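PDB 4OQZ: putative oxidoreductase YfjR, which acts as an imine reductase, probably drawing on NADPH bound in its Rossmann-fold domain to reduce imines to amines. Local coordinates for residues A198-A201 with P202-E206. Numbering follows the deposited sequence.
Sequences ADIA and PYVSE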
ATOM      1  N   ALA A 198       2.188  12.839 -11.378  1.00 48.12           N
ATOM      2  CA  ALA A 198       1.228  13.775 -10.778  1.00 47.34           C
ATOM      3  C   ALA A 198      -0.194  13.575 -11.321  1.00 48.86           C
ATOM      4  O   ALA A 198      -1.152  14.063 -10.716  1.00 48.86           O
ATOM      5  CB  ALA A 198       1.684  15.214 -11.021  1.00 50.97           C
ATOM      6  N   ASP A 199      -0.318  12.911 -12.483  1.00 43.62           N
ATOM      7  CA  ASP A 199      -1.571  12.613 -13.147  1.00 45.40           C
ATOM      8  C   ASP A 199      -2.273  11.498 -12.351  1.00 47.62           C
ATOM      9  O   ASP A 199      -3.466  11.583 -12.085  1.00 50.40           O
ATOM     10  CB  ASP A 199      -1.316  12.103 -14.586  1.00 49.09           C
ATOM     11  CG  ASP A 199      -0.994  13.142 -15.648  1.00 57.87           C
ATOM     12  OD1 ASP A 199      -0.433  14.195 -15.297  1.00 62.30           O
ATOM     13  OD2 ASP A 199      -1.219  12.854 -16.844  1.00 57.11           O
ATOM     14  N   ILE A 200      -1.505  10.471 -11.964  1.00 41.54           N
ATOM     15  CA  ILE A 200      -1.986   9.312 -11.215  1.00 39.25           C
ATOM     16  C   ILE A 200      -1.896   9.531  -9.702  1.00 42.04           C
ATOM     17  O   ILE A 200      -2.584   8.841  -8.954  1.00 40.03           O
ATOM     18  CB  ILE A 200      -1.329   7.982 -11.710  1.00 41.91           C
ATOM     19  CG1 ILE A 200       0.173   7.884 -11.352  1.00 41.27           C
ATOM     20  CG2 ILE A 200      -1.607   7.746 -13.215  1.00 43.54           C
ATOM     21  CD1 ILE A 200       0.787   6.523 -11.704  1.00 44.72           C
ATOM     22  N   ALA A 201      -1.092  10.520  -9.246  1.00 37.70           N
ATOM     23  CA  ALA A 201      -0.984  10.805  -7.804  1.00 38.24           C
ATOM     24  C   ALA A 201      -2.350  10.898  -7.061  1.00 43.97           C
ATOM     25  O   ALA A 201      -2.466  10.309  -5.978  1.00 41.52           O
ATOM     26  CB  ALA A 201      -0.167  12.067  -7.550  1.00 39.94           C
ATOM     27  N   PRO A 202      -3.364  11.661  -7.562  1.00 42.53           N
ATOM     28  CA  PRO A 202      -4.631  11.742  -6.818  1.00 41.97           C
ATOM     29  C   PRO A 202      -5.325  10.386  -6.664  1.00 40.93           C
ATOM     30  O   PRO A 202      -5.825  10.084  -5.591  1.00 39.04           O
ATOM     31  CB  PRO A 202      -5.481  12.725  -7.641  1.00 45.99           C
ATOM     32  CG  PRO A 202      -4.516  13.416  -8.563  1.00 51.88           C
ATOM     33  CD  PRO A 202      -3.438  12.434  -8.822  1.00 46.18           C
ATOM     34  N   TYR A 203      -5.299   9.566  -7.715  1.00 37.19           N
ATOM     35  CA  TYR A 203      -5.896   8.243  -7.741  1.00 36.47           C
ATOM     36  C   TYR A 203      -5.243   7.278  -6.766  1.00 36.78           C
ATOM     37  O   TYR A 203      -5.944   6.545  -6.070  1.00 33.61           O
ATOM     38  CB  TYR A 203      -5.876   7.699  -9.177  1.00 38.87           C
ATOM     39  CG  TYR A 203      -6.762   8.500 -10.115  1.00 40.77           C
ATOM     40  CD1 TYR A 203      -8.148   8.406 -10.047  1.00 41.68           C
ATOM     41  CD2 TYR A 203      -6.214   9.370 -11.054  1.00 41.83           C
ATOM     42  CE1 TYR A 203      -8.968   9.169 -10.876  1.00 43.75           C
ATOM     43  CE2 TYR A 203      -7.026  10.102 -11.926  1.00 43.63           C
ATOM     44  CZ  TYR A 203      -8.406   9.994 -11.835  1.00 51.05           C
ATOM     45  OH  TYR A 203      -9.223  10.714 -12.680  1.00 53.21           O
ATOM     46  N   VAL A 204      -3.911   7.300  -6.701  1.00 33.89           N
ATOM     47  CA  VAL A 204      -3.107   6.422  -5.852  1.00 33.02           C
ATOM     48  C   VAL A 204      -3.291   6.795  -4.400  1.00 36.39           C
ATOM     49  O   VAL A 204      -3.497   5.907  -3.570  1.00 35.99           O
ATOM     50  CB  VAL A 204      -1.629   6.378  -6.306  1.00 36.69           C
ATOM     51  CG1 VAL A 204      -0.773   5.544  -5.352  1.00 35.53           C
ATOM     52  CG2 VAL A 204      -1.525   5.848  -7.728  1.00 36.76           C
ATOM     53  N   SER A 205      -3.258   8.107  -4.098  1.00 34.79           N
ATOM     54  CA  SER A 205      -3.511   8.666  -2.758  1.00 34.07           C
ATOM     55  C   SER A 205      -4.881   8.257  -2.226  1.00 34.57           C
ATOM     56  O   SER A 205      -4.986   7.904  -1.059  1.00 32.31           O
ATOM     57  CB  SER A 205      -3.451  10.192  -2.789  1.00 38.65           C
ATOM     58  OG  SER A 205      -2.147  10.570  -3.168  1.00 43.44           O
ATOM     59  N   GLU A 206      -5.924   8.387  -3.062  1.00 35.13           N
ATOM     60  CA  GLU A 206      -7.325   8.035  -2.787  1.00 36.42           C
ATOM     61  C   GLU A 206      -7.450   6.548  -2.547  1.00 38.32           C
ATOM     62  O   GLU A 206      -8.203   6.135  -1.660  1.00 38.55           O
ATOM     63  CB  GLU A 206      -8.211   8.435  -3.990  1.00 39.88           C
ATOM     64  CG  GLU A 206      -9.715   8.316  -3.778  1.00 55.19           C
ATOM     65  CD  GLU A 206     -10.350   9.274  -2.784  1.00 96.37           C
ATOM     66  OE1 GLU A 206     -10.470  10.478  -3.111  1.00104.45           O
ATOM     67  OE2 GLU A 206     -10.775   8.811  -1.698  1.00 92.28           O
TER
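Ile200 O accepts the N-H of Val204 inside one continuous helix, 197-209, which is kinked at Pro202 within the C-terminal helical domain. Val204 N meets Ile200 O at 3.0 Å, and one residue further on Ser205 N reaches Ala201 O, also at 3.0 Å. Pro202 has no N-H to give back to the preceding turn; its CD fills that place instead and lies 3.4 Å from Ala198 O. The peptide link itself sets Pro202 CD beside Ala201 CB, at 3.5 Å. On the buried face Val204 brings CG2 against the oxygen end of the Ile200 carbonyl, 3.4 Å from Ile200 O, because that branch sits beside the backbone N while CG1 is anti to it (chi1 176°). Ile200 packs on Ala186, Val187 and Ala190 of helix 163-191, and Val204 on Tyr183, so this face seats the kinked turn on the long helix. Tyr203 belongs to the dimer interface: its OH is hydrogen-bonded to Asp156 of the second subunit and its ring meets Phe133 of that subunit. Back within the helix, the same ring turns an edge to the Asp199 carbonyl, with Tyr203 CD2 3.7 Å from Asp199 O.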